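Local coordinates for ribonuclease VapC (Caulobacter crescentus, PDB 5K8J), which probably acts as the magnesium-dependent RNase toxin of a toxin-antitoxin system, paired with a VapB partner protein, at residues A2-D6 with L27-L32; I31-I36 with L66-F71; A99-L103 with F117-L123; T108-A114 with L123-W128. All coordinates share one frame; numbering follows the deposited sequence.

Contact 1. Residues A2-D6 with L27-L32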
loop_
_atom_site.group_PDB
_atom_site.type_symbol
_atom_site.label_atom_id
_atom_site.label_comp_id
_atom_site.label_asym_id
_atom_site.label_seq_id
_atom_site.Cartn_x
_atom_site.Cartn_y
_atom_site.Cartn_z
ATOM N N ALA B 2 22.837 -4.951 -3.138
ATOM C CA ALA B 2 22.931 -4.512 -1.741
ATOM C C ALA B 2 22.789 -5.675 -0.761
ATOM O O ALA B 2 22.221 -6.710 -1.088
ATOM C CB ALA B 2 21.886 -3.463 -1.442
ATOM N N TYR B 3 23.318 -5.463 0.446
ATOM C CA TYR B 3 23.357 -6.468 1.503
ATOM C C TYR B 3 22.795 -5.856 2.771
ATOM O O TYR B 3 23.096 -4.705 3.093
ATOM C CB TYR B 3 24.797 -6.953 1.771
ATOM C CG TYR B 3 25.413 -7.571 0.540
ATOM C CD1 TYR B 3 25.209 -8.902 0.245
ATOM C CD2 TYR B 3 26.155 -6.803 -0.340
ATOM C CE1 TYR B 3 25.746 -9.463 -0.885
ATOM C CE2 TYR B 3 26.701 -7.355 -1.481
ATOM C CZ TYR B 3 26.494 -8.690 -1.745
ATOM O OH TYR B 3 27.002 -9.276 -2.889
ATOM N N VAL B 4 21.979 -6.626 3.480
ATOM C CA VAL B 4 21.585 -6.307 4.857
ATOM C C VAL B 4 22.350 -7.228 5.793
ATOM O O VAL B 4 22.286 -8.455 5.645
ATOM C CB VAL B 4 20.075 -6.484 5.052
ATOM C CG1 VAL B 4 19.691 -6.283 6.522
ATOM C CG2 VAL B 4 19.307 -5.503 4.194
ATOM N N LEU B 5 23.074 -6.659 6.765
ATOM C CA LEU B 5 23.826 -7.455 7.717
ATOM C C LEU B 5 22.908 -7.891 8.842
ATOM O O LEU B 5 22.224 -7.056 9.440
ATOM C CB LEU B 5 24.985 -6.649 8.318
ATOM C CG LEU B 5 26.010 -6.114 7.325
ATOM C CD1 LEU B 5 27.238 -5.479 8.072
ATOM C CD2 LEU B 5 26.512 -7.209 6.396
ATOM N N ASP B 6 22.917 -9.180 9.162
ATOM C CA ASP B 6 22.188 -9.610 10.351
ATOM C C ASP B 6 22.821 -8.988 11.594
ATOM O O ASP B 6 23.992 -8.600 11.613
ATOM C CB ASP B 6 22.178 -11.136 10.457
ATOM C CG ASP B 6 21.046 -11.681 11.372
ATOM O OD1 ASP B 6 20.226 -10.876 11.911
ATOM O OD2 ASP B 6 20.998 -12.933 11.512
ATOM N N LEU B 27 32.288 -7.729 0.222
ATOM C CA LEU B 27 30.946 -7.589 -0.334
ATOM C C LEU B 27 30.954 -6.547 -1.452
ATOM O O LEU B 27 31.483 -5.444 -1.292
ATOM C CB LEU B 27 29.962 -7.202 0.771
ATOM C CG LEU B 27 29.723 -8.269 1.850
ATOM C CD1 LEU B 27 28.876 -7.765 2.987
ATOM C CD2 LEU B 27 29.057 -9.505 1.235
ATOM N N ASN B 28 30.393 -6.909 -2.601
ATOM C CA ASN B 28 30.361 -6.012 -3.756
ATOM C C ASN B 28 28.962 -5.421 -3.865
ATOM O O ASN B 28 28.114 -5.866 -4.649
ATOM C CB ASN B 28 30.758 -6.749 -5.030
ATOM C CG ASN B 28 30.927 -5.804 -6.218
ATOM O OD1 ASN B 28 30.930 -4.580 -6.057
ATOM N ND2 ASN B 28 31.086 -6.369 -7.413
ATOM N N GLY B 29 28.713 -4.415 -3.039
ATOM C CA GLY B 29 27.451 -3.711 -3.080
ATOM C C GLY B 29 27.275 -2.858 -1.842
ATOM O O GLY B 29 28.116 -2.826 -0.942
ATOM N N ALA B 30 26.147 -2.160 -1.821
ATOM C CA ALA B 30 25.804 -1.337 -0.671
ATOM C C ALA B 30 25.616 -2.220 0.554
ATOM O O ALA B 30 25.013 -3.296 0.474
ATOM C CB ALA B 30 24.516 -0.559 -0.936
ATOM N N ILE B 31 26.073 -1.734 1.696
ATOM C CA ILE B 31 25.926 -2.441 2.965
ATOM C C ILE B 31 24.961 -1.662 3.845
ATOM O O ILE B 31 25.207 -0.490 4.164
ATOM C CB ILE B 31 27.296 -2.629 3.626
ATOM C CG1 ILE B 31 28.132 -3.543 2.711
ATOM C CG2 ILE B 31 27.130 -3.224 5.010
ATOM C CD1 ILE B 31 29.523 -3.773 3.175
ATOM N N LEU B 32 23.868 -2.308 4.229
ATOM C CA LEU B 32 22.748 -1.659 4.900
ATOM C C LEU B 32 22.584 -2.251 6.285
ATOM O O LEU B 32 22.792 -3.443 6.487
ATOM C CB LEU B 32 21.447 -1.852 4.114
ATOM C CG LEU B 32 21.504 -1.615 2.607
ATOM C CD1 LEU B 32 20.128 -1.865 1.986
ATOM C CD2 LEU B 32 21.981 -0.207 2.276
HETATM O O HOH W 1 24.283 -2.670 -4.430
#
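L27 lays one of its methyls on the ring of Y3. L27 CD2 stands 3.9 Å from the centre of the Y3 ring and only 7° off the ring normal, a CH-pi contact over the middle of the face. CG of Y3 sits beside the backbone N (chi1 -60°), and this turns the ring over the 27-29 loop. The main chain of that loop reaches the ring in another way: N28 C and G29 N lie at the ring edge, in its plane. Beyond Y3 the packing is close and apolar. L5 CD1 meets I31 CG2 at 3.8 Å, and L5 CD2 approaches L27 CD1. On the reverse face of the sheet V4 CG2 faces L32 CB. Strands 3-5 and 31-34 are parallel neighbours in the PIN-domain sheet, joined through helices 7-15 and 18-26 in a crossover connection. Strand 3-5 is central in this sheet and takes strand 108-111 on its other flank. It leads directly to D6, a predicted magnesium ligand. Three backbone bonds tie the pair: Y3 N to A30 O (2.8 Å), L32 N to Y3 O (2.8 Å) and L5 N to L32 O (3.2 Å). The end near the chain start is looser. A2 CB and A30 CB touch at 4.0 Å, but the two backbone nitrogens are joined through a water, which accepts from A2 N at 3.0 Å and from A30 N. T47 and Y49 of a VapB chain pack on A2 and A30 respectively. N28 is solvent-exposed: its CB points away from strand 3-5, and H7 of a second VapB chain packs on it.

Contact 2. Residues I31-I36 with L66-F71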
loop_
_atom_site.group_PDB
_atom_site.type_symbol
_atom_site.label_atom_id
_atom_site.label_comp_id
_atom_site.label_asym_id
_atom_site.label_seq_id
_atom_site.Cartn_x
_atom_site.Cartn_y
_atom_site.Cartn_z
ATOM N N ILE B 31 26.073 -1.734 1.696
ATOM C CA ILE B 31 25.926 -2.441 2.965
ATOM C C ILE B 31 24.961 -1.662 3.845
ATOM O O ILE B 31 25.207 -0.490 4.164
ATOM C CB ILE B 31 27.296 -2.629 3.626
ATOM C CG1 ILE B 31 28.132 -3.543 2.711
ATOM C CG2 ILE B 31 27.130 -3.224 5.010
ATOM C CD1 ILE B 31 29.523 -3.773 3.175
ATOM N N LEU B 32 23.868 -2.308 4.229
ATOM C CA LEU B 32 22.748 -1.659 4.900
ATOM C C LEU B 32 22.584 -2.251 6.285
ATOM O O LEU B 32 22.792 -3.443 6.487
ATOM C CB LEU B 32 21.447 -1.852 4.114
ATOM C CG LEU B 32 21.504 -1.615 2.607
ATOM C CD1 LEU B 32 20.128 -1.865 1.986
ATOM C CD2 LEU B 32 21.981 -0.207 2.276
ATOM N N LEU B 33 22.199 -1.414 7.235
ATOM C CA LEU B 33 21.929 -1.826 8.604
ATOM C C LEU B 33 20.450 -1.595 8.910
ATOM O O LEU B 33 19.940 -0.486 8.700
ATOM C CB LEU B 33 22.788 -1.003 9.573
ATOM C CG LEU B 33 22.799 -1.493 11.014
ATOM C CD1 LEU B 33 23.485 -2.844 11.125
ATOM C CD2 LEU B 33 23.527 -0.467 11.863
ATOM N N SER B 34 19.792 -2.603 9.481
ATOM C CA SER B 34 18.414 -2.435 9.949
ATOM C C SER B 34 18.368 -1.603 11.231
ATOM O O SER B 34 19.198 -1.773 12.122
ATOM C CB SER B 34 17.816 -3.796 10.228
ATOM O OG SER B 34 16.619 -3.631 10.955
ATOM N N ILE B 35 17.364 -0.723 11.335
ATOM C CA ILE B 35 17.123 0.013 12.578
ATOM C C ILE B 35 16.876 -0.948 13.733
ATOM O O ILE B 35 17.139 -0.612 14.893
ATOM C CB ILE B 35 15.952 0.986 12.379
ATOM C CG1 ILE B 35 15.878 2.021 13.530
ATOM C CG2 ILE B 35 14.615 0.255 12.285
ATOM C CD1 ILE B 35 16.849 3.100 13.410
ATOM N N ILE B 36 16.332 -2.127 13.454
ATOM C CA ILE B 36 16.115 -3.114 14.501
ATOM C C ILE B 36 17.454 -3.602 15.033
ATOM O O ILE B 36 17.658 -3.710 16.247
ATOM C CB ILE B 36 15.244 -4.290 13.994
ATOM C CG1 ILE B 36 13.916 -3.787 13.399
ATOM C CG2 ILE B 36 15.009 -5.264 15.117
ATOM C CD1 ILE B 36 13.099 -2.859 14.318
ATOM N N LEU B 66 27.310 3.838 8.008
ATOM C CA LEU B 66 26.390 2.882 7.412
ATOM C C LEU B 66 25.007 3.492 7.288
ATOM O O LEU B 66 24.517 4.150 8.219
ATOM C CB LEU B 66 26.283 1.611 8.241
ATOM C CG LEU B 66 27.570 0.792 8.339
ATOM C CD1 LEU B 66 27.320 -0.423 9.190
ATOM C CD2 LEU B 66 28.114 0.359 6.968
ATOM N N PRO B 67 24.347 3.292 6.157
ATOM C CA PRO B 67 22.969 3.748 6.044
ATOM C C PRO B 67 22.017 2.794 6.752
ATOM O O PRO B 67 22.198 1.576 6.720
ATOM C CB PRO B 67 22.738 3.752 4.531
ATOM C CG PRO B 67 23.580 2.651 4.060
ATOM C CD PRO B 67 24.831 2.696 4.901
ATOM N N VAL B 68 21.024 3.359 7.438
ATOM C CA VAL B 68 20.088 2.599 8.269
ATOM C C VAL B 68 18.717 2.516 7.588
ATOM O O VAL B 68 18.171 3.527 7.104
ATOM C CB VAL B 68 20.008 3.217 9.669
ATOM C CG1 VAL B 68 18.913 2.581 10.476
ATOM C CG2 VAL B 68 21.354 3.024 10.367
ATOM N N LEU B 69 18.159 1.308 7.573
ATOM C CA LEU B 69 16.831 1.024 7.039
ATOM C C LEU B 69 15.816 1.101 8.158
ATOM O O LEU B 69 15.841 0.275 9.078
ATOM C CB LEU B 69 16.731 -0.391 6.470
ATOM C CG LEU B 69 17.398 -0.700 5.170
ATOM C CD1 LEU B 69 17.395 -2.235 4.967
ATOM C CD2 LEU B 69 16.644 0.012 4.059
ATOM N N ASP B 70 14.887 2.038 8.063
ATOM C CA ASP B 70 13.814 2.109 9.040
ATOM C C ASP B 70 12.802 0.997 8.814
ATOM O O ASP B 70 12.731 0.412 7.732
ATOM C CB ASP B 70 13.128 3.475 8.976
ATOM C CG ASP B 70 14.012 4.597 9.505
ATOM O OD1 ASP B 70 15.047 4.287 10.137
ATOM O OD2 ASP B 70 13.674 5.772 9.295
ATOM N N PHE B 71 12.041 0.665 9.876
ATOM C CA PHE B 71 11.047 -0.401 9.785
ATOM C C PHE B 71 9.694 0.249 9.554
ATOM O O PHE B 71 9.158 0.910 10.440
ATOM C CB PHE B 71 11.044 -1.315 11.015
ATOM C CG PHE B 71 10.300 -2.588 10.763
ATOM C CD1 PHE B 71 8.921 -2.630 10.894
ATOM C CD2 PHE B 71 10.956 -3.716 10.281
ATOM C CE1 PHE B 71 8.224 -3.781 10.597
ATOM C CE2 PHE B 71 10.268 -4.857 9.975
ATOM C CZ PHE B 71 8.886 -4.897 10.136
#
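L33, I35 and L69 bury the most surface here, and all three also use their main chain. L33 N donates to P67 O at 3.0 Å, in a nearly straight bond (169°). L33 O takes L69 N at 2.8 Å and is also approached by the CA-H of V68. The side chain of L33 leaves the sheet beside V68, and its CB faces V68 CG2. L69 O then receives I35 N at 2.9 Å, just where strand 31-34 gives way to helix 35-45. I35 is the wedge of the contact. CG1 is anti to the backbone N (chi1 -166°), which leaves CG2 between the backbone N and the carbonyl carbon. CD1 then runs to V68 CG1 at 3.6 Å, while CG2 packs on the backbone at F71 N, 3.5 Å away. L69 points to the other face, and its CD1 meets L32 CD1 at 4.1 Å. On that face S34 OG caps the helix, accepting from I36 N at 2.9 Å. Q101 of helix 93-104 bonds to the same OG. Outside the pair, V68 N donates to D44 of a VapB chain, and D70 bonds H7 of another VapB chain. Within this chain strand 68-69 is an outermost strand. It pairs in parallel with strand 31-34 after a long helical crossover, as expected of the alpha/beta/alpha PIN fold.

Contact 3. Residues A99-L103 with F117-L123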
loop_
_atom_site.group_PDB
_atom_site.type_symbol
_atom_site.label_atom_id
_atom_site.label_comp_id
_atom_site.label_asym_id
_atom_site.label_seq_id
_atom_site.Cartn_x
_atom_site.Cartn_y
_atom_site.Cartn_z
ATOM N N ALA B 99 14.749 -9.737 7.907
ATOM C CA ALA B 99 14.617 -10.340 6.587
ATOM C C ALA B 99 13.556 -9.642 5.746
ATOM O O ALA B 99 13.723 -9.473 4.531
ATOM C CB ALA B 99 14.284 -11.827 6.724
ATOM N N ALA B 100 12.450 -9.223 6.373
ATOM C CA ALA B 100 11.395 -8.495 5.668
ATOM C C ALA B 100 11.914 -7.190 5.072
ATOM O O ALA B 100 11.504 -6.775 3.986
ATOM C CB ALA B 100 10.231 -8.222 6.635
ATOM N N GLN B 101 12.821 -6.522 5.772
ATOM C CA GLN B 101 13.383 -5.297 5.237
ATOM C C GLN B 101 14.281 -5.590 4.045
ATOM O O GLN B 101 14.291 -4.840 3.071
ATOM C CB GLN B 101 14.190 -4.605 6.316
ATOM C CG GLN B 101 13.325 -4.129 7.460
ATOM C CD GLN B 101 14.162 -3.507 8.542
ATOM O OE1 GLN B 101 14.729 -4.213 9.349
ATOM N NE2 GLN B 101 14.239 -2.174 8.571
ATOM N N ALA B 102 15.064 -6.654 4.142
ATOM C CA ALA B 102 15.879 -7.072 3.010
ATOM C C ALA B 102 15.012 -7.386 1.798
ATOM O O ALA B 102 15.328 -6.986 0.669
ATOM C CB ALA B 102 16.705 -8.290 3.424
ATOM N N LEU B 103 13.922 -8.118 2.001
ATOM C CA LEU B 103 13.002 -8.397 0.903
ATOM C C LEU B 103 12.448 -7.128 0.291
ATOM O O LEU B 103 12.414 -6.984 -0.932
ATOM C CB LEU B 103 11.856 -9.281 1.386
ATOM C CG LEU B 103 12.254 -10.733 1.678
ATOM C CD1 LEU B 103 11.291 -11.409 2.639
ATOM C CD2 LEU B 103 12.285 -11.504 0.402
ATOM N N PHE B 117 16.378 -19.004 8.585
ATOM C CA PHE B 117 15.788 -18.196 7.531
ATOM C C PHE B 117 15.375 -19.041 6.330
ATOM O O PHE B 117 14.884 -18.484 5.327
ATOM C CB PHE B 117 16.764 -17.093 7.090
ATOM C CG PHE B 117 17.122 -16.142 8.187
ATOM C CD1 PHE B 117 18.117 -16.454 9.096
ATOM C CD2 PHE B 117 16.447 -14.949 8.329
ATOM C CE1 PHE B 117 18.414 -15.586 10.148
ATOM C CE2 PHE B 117 16.742 -14.086 9.356
ATOM C CZ PHE B 117 17.744 -14.393 10.256
ATOM N N ARG B 118 15.483 -20.362 6.433
ATOM C CA ARG B 118 15.206 -21.272 5.341
ATOM C C ARG B 118 13.730 -21.300 4.977
ATOM O O ARG B 118 13.385 -21.732 3.874
ATOM C CB ARG B 118 15.682 -22.679 5.742
ATOM C CG ARG B 118 15.568 -23.741 4.662
ATOM C CD ARG B 118 15.821 -25.141 5.232
ATOM N NE ARG B 118 15.536 -26.197 4.258
ATOM C CZ ARG B 118 16.393 -27.145 3.876
ATOM N NH1 ARG B 118 17.619 -27.206 4.384
ATOM N NH2 ARG B 118 16.014 -28.055 2.980
ATOM N N ASP B 119 12.860 -20.856 5.877
ATOM C CA ASP B 119 11.424 -20.901 5.668
ATOM C C ASP B 119 10.869 -19.601 5.117
ATOM O O ASP B 119 9.650 -19.423 5.121
ATOM C CB ASP B 119 10.701 -21.274 6.976
ATOM C CG ASP B 119 10.984 -20.305 8.109
ATOM O OD1 ASP B 119 11.687 -19.307 7.868
ATOM O OD2 ASP B 119 10.508 -20.554 9.253
ATOM N N ILE B 120 11.718 -18.690 4.645
ATOM C CA ILE B 120 11.272 -17.399 4.133
ATOM C C ILE B 120 11.332 -17.408 2.611
ATOM O O ILE B 120 12.426 -17.324 2.027
ATOM C CB ILE B 120 12.120 -16.258 4.709
ATOM C CG1 ILE B 120 11.980 -16.236 6.242
ATOM C CG2 ILE B 120 11.726 -14.922 4.108
ATOM C CD1 ILE B 120 12.876 -15.259 6.900
ATOM N N PRO B 121 10.202 -17.520 1.924
ATOM C CA PRO B 121 10.256 -17.569 0.460
ATOM C C PRO B 121 10.776 -16.270 -0.118
ATOM O O PRO B 121 10.391 -15.186 0.312
ATOM C CB PRO B 121 8.792 -17.800 0.049
ATOM C CG PRO B 121 8.124 -18.366 1.270
ATOM C CD PRO B 121 8.831 -17.710 2.437
ATOM N N GLY B 122 11.623 -16.393 -1.144
ATOM C CA GLY B 122 12.054 -15.249 -1.897
ATOM C C GLY B 122 13.288 -14.566 -1.363
ATOM O O GLY B 122 13.791 -13.645 -2.014
ATOM N N LEU B 123 13.778 -14.967 -0.204
ATOM C CA LEU B 123 14.892 -14.274 0.420
ATOM C C LEU B 123 16.210 -14.749 -0.188
ATOM O O LEU B 123 16.455 -15.959 -0.291
ATOM C CB LEU B 123 14.906 -14.555 1.913
ATOM C CG LEU B 123 15.990 -13.868 2.730
ATOM C CD1 LEU B 123 15.782 -12.379 2.817
ATOM C CD2 LEU B 123 16.045 -14.463 4.106
#
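L103 and A99 face the loop that joins the last two strands of the PIN domain, and their helix, 93-104, lies against it. The loop bends twice, in a type I turn from F117 to I120 and a type II turn from I120 to L123. L103 can be followed outward. Its CB starts toward the loop, with CG beside the backbone N (chi1 -72°). CG then meets L123 CD1 at 4.1 Å, the two leucines crossing at about a right angle. At the tip the branches part. CD1 goes to I120 CG2 at 3.8 Å. CD2 lies on the main chain of the second turn, 3.6 Å from G122 O and 3.8 Å from L123 CA. L123 also reaches back to the helix. Its CD1 drops towards A99 O and A102 CB, and its CD2 reaches A99 CB. No hydrogen bond crosses between the two segments, so they meet through apolar side chains and the main chain of the turn. Polar ties lie around them: D119 forms salt bridges to K92 and R96, and G122 N bonds Q64 of a VapB chain. F117 also borders the predicted magnesium site, with its side chain about 4 Å from those of D6 and D95 at the nearest atoms. A99 CB faces I120 and F117 together, 3.7 Å from I120 CD1 and 4.1 Å from F117 CD2, at the edge of the phenyl ring.

Contact 4. Residues T108-A114 with L123-W128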
loop_
_atom_site.group_PDB
_atom_site.type_symbol
_atom_site.label_atom_id
_atom_site.label_comp_id
_atom_site.label_asym_id
_atom_site.label_seq_id
_atom_site.Cartn_x
_atom_site.Cartn_y
_atom_site.Cartn_z
ATOM N N THR B 108 20.364 -8.778 -0.426
ATOM C CA THR B 108 20.785 -10.075 0.086
ATOM C C THR B 108 21.068 -9.985 1.576
ATOM O O THR B 108 21.671 -9.018 2.052
ATOM C CB THR B 108 22.004 -10.538 -0.693
ATOM O OG1 THR B 108 21.621 -10.756 -2.060
ATOM C CG2 THR B 108 22.612 -11.832 -0.133
ATOM N N PHE B 109 20.569 -10.975 2.313
ATOM C CA PHE B 109 20.671 -11.048 3.769
ATOM C C PHE B 109 21.886 -11.890 4.155
ATOM O O PHE B 109 22.015 -13.053 3.735
ATOM C CB PHE B 109 19.382 -11.624 4.353
ATOM C CG PHE B 109 19.329 -11.609 5.842
ATOM C CD1 PHE B 109 19.461 -12.776 6.546
ATOM C CD2 PHE B 109 19.185 -10.429 6.537
ATOM C CE1 PHE B 109 19.429 -12.765 7.926
ATOM C CE2 PHE B 109 19.142 -10.431 7.926
ATOM C CZ PHE B 109 19.254 -11.584 8.606
ATOM N N VAL B 110 22.778 -11.309 4.959
ATOM C CA VAL B 110 24.043 -11.924 5.354
ATOM C C VAL B 110 23.970 -12.304 6.828
ATOM O O VAL B 110 23.721 -11.438 7.683
ATOM C CB VAL B 110 25.204 -10.952 5.131
ATOM C CG1 VAL B 110 26.503 -11.583 5.559
ATOM C CG2 VAL B 110 25.268 -10.541 3.677
ATOM N N THR B 111 24.177 -13.577 7.128
ATOM C CA THR B 111 23.883 -14.061 8.471
ATOM C C THR B 111 24.766 -15.236 8.860
ATOM O O THR B 111 25.240 -16.015 8.022
ATOM C CB THR B 111 22.402 -14.453 8.617
ATOM O OG1 THR B 111 22.151 -14.916 9.955
ATOM C CG2 THR B 111 22.033 -15.547 7.675
ATOM N N PHE B 112 25.021 -15.336 10.168
ATOM C CA PHE B 112 25.618 -16.545 10.718
ATOM C C PHE B 112 24.607 -17.648 10.999
ATOM O O PHE B 112 25.013 -18.755 11.363
ATOM C CB PHE B 112 26.295 -16.249 12.060
ATOM C CG PHE B 112 27.393 -15.243 12.009
ATOM C CD1 PHE B 112 28.318 -15.233 10.994
ATOM C CD2 PHE B 112 27.530 -14.342 13.049
ATOM C CE1 PHE B 112 29.349 -14.289 10.991
ATOM C CE2 PHE B 112 28.545 -13.406 13.050
ATOM C CZ PHE B 112 29.445 -13.374 12.022
ATOM N N ASN B 113 23.310 -17.360 10.912
ATOM C CA ASN B 113 22.289 -18.314 11.314
ATOM C C ASN B 113 21.363 -18.627 10.153
ATOM O O ASN B 113 20.148 -18.481 10.299
ATOM C CB ASN B 113 21.422 -17.755 12.449
ATOM C CG ASN B 113 22.209 -17.374 13.676
ATOM O OD1 ASN B 113 23.216 -17.992 13.999
ATOM N ND2 ASN B 113 21.724 -16.353 14.392
ATOM N N ALA B 114 21.905 -19.067 9.011
ATOM C CA ALA B 114 21.076 -19.199 7.817
ATOM C C ALA B 114 19.931 -20.189 8.006
ATOM O O ALA B 114 18.848 -20.006 7.414
ATOM C CB ALA B 114 21.941 -19.622 6.632
ATOM N N LEU B 123 13.778 -14.967 -0.204
ATOM C CA LEU B 123 14.892 -14.274 0.420
ATOM C C LEU B 123 16.210 -14.749 -0.188
ATOM O O LEU B 123 16.455 -15.959 -0.291
ATOM C CB LEU B 123 14.906 -14.555 1.913
ATOM C CG LEU B 123 15.990 -13.868 2.730
ATOM C CD1 LEU B 123 15.782 -12.379 2.817
ATOM C CD2 LEU B 123 16.045 -14.463 4.106
ATOM N N SER B 124 17.052 -13.809 -0.608
ATOM C CA SER B 124 18.421 -14.140 -1.009
ATOM C C SER B 124 19.300 -14.091 0.225
ATOM O O SER B 124 19.264 -13.111 0.961
ATOM C CB SER B 124 18.954 -13.164 -2.056
ATOM O OG SER B 124 18.294 -13.411 -3.294
ATOM N N LEU B 125 20.044 -15.159 0.461
ATOM C CA LEU B 125 20.760 -15.388 1.716
ATOM C C LEU B 125 22.212 -15.740 1.454
ATOM O O LEU B 125 22.511 -16.515 0.551
ATOM C CB LEU B 125 20.144 -16.568 2.460
ATOM C CG LEU B 125 19.105 -16.555 3.542
ATOM C CD1 LEU B 125 18.566 -17.976 3.698
ATOM C CD2 LEU B 125 19.764 -16.129 4.781
ATOM N N LEU B 126 23.114 -15.180 2.254
ATOM C CA LEU B 126 24.503 -15.589 2.260
ATOM C C LEU B 126 24.843 -16.002 3.676
ATOM O O LEU B 126 24.639 -15.225 4.618
ATOM C CB LEU B 126 25.445 -14.464 1.833
ATOM C CG LEU B 126 25.628 -14.121 0.372
ATOM C CD1 LEU B 126 26.610 -12.956 0.329
ATOM C CD2 LEU B 126 26.158 -15.338 -0.364
ATOM N N ALA B 127 25.350 -17.214 3.814
ATOM C CA ALA B 127 25.727 -17.773 5.097
ATOM C C ALA B 127 27.196 -17.517 5.344
ATOM O O ALA B 127 28.067 -17.874 4.541
ATOM C CB ALA B 127 25.462 -19.277 5.127
ATOM N N TRP B 128 27.470 -16.889 6.473
ATOM C CA TRP B 128 28.832 -16.674 6.913
ATOM C C TRP B 128 29.112 -17.565 8.119
ATOM O O TRP B 128 30.243 -17.613 8.604
ATOM C CB TRP B 128 29.026 -15.200 7.260
ATOM C CG TRP B 128 29.296 -14.306 6.089
ATOM C CD1 TRP B 128 29.304 -14.639 4.757
ATOM C CD2 TRP B 128 29.643 -12.919 6.157
ATOM N NE1 TRP B 128 29.626 -13.528 3.995
ATOM C CE2 TRP B 128 29.843 -12.465 4.834
ATOM C CE3 TRP B 128 29.807 -12.020 7.210
ATOM C CZ2 TRP B 128 30.194 -11.146 4.549
ATOM C CZ3 TRP B 128 30.147 -10.718 6.924
ATOM C CH2 TRP B 128 30.336 -10.288 5.612
#
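F109, V110 and T111 pair with L125, L126 and A127 in the last two parallel strands of the PIN-domain sheet. Four backbone bonds hold them. F109 N donates to S124 O at 2.8 Å in an almost straight bond (178°). L126 N returns to F109 O, T111 N goes to L126 O, and W128 N closes the ladder on T111 O at 2.9 Å. On one face L125 CD2 touches two neighbours: it lies in the plane of the F109 ring, at its edge, 3.8 Å from F109 CD1, and is 3.7 Å from T111 CG2. A114 CB reaches A127 CB at 3.8 Å. On the opposite face T108 CG2 touches L126 CG at 3.8 Å. V110 CG1 lies over the six-membered ring of W128 in one of its two conformers, so this CH-pi contact is doubtful. T111 has its OG1 anti to the backbone N (chi1 -180°). This leaves CG2 for L125 and puts OG1 where it accepts from N113 N at 2.9 Å, an ST turn. The same OG1 is hydrogen-bonded to D6 OD2. Two polar partners therefore fix the T111 hydroxyl, and the threonine is well placed as a second-shell residue to orient D6, a predicted magnesium ligand.

Overall arrangement
Contacts 1, 2 and 4 are three strand pairings of one parallel sheet, in the order 68-69, 31-34, 3-5, 108-111, 125-127. Contacts 1 and 2 share strand 31-34, and their centres are about 10 Å apart. Contact 4 lies on the other flank of strand 3-5, with its centre about 11 Å from that of contact 1. Contacts 2 and 4 do not touch and sit on opposite sides of the chain's centre. Contact 3 brings helix 93-104 against the loop before the last strand. It interleaves with contact 4 along the chain and shares L123 with it. D6, F109, T111 and F117 meet where contacts 1, 3 and 4 converge, beside the predicted magnesium site.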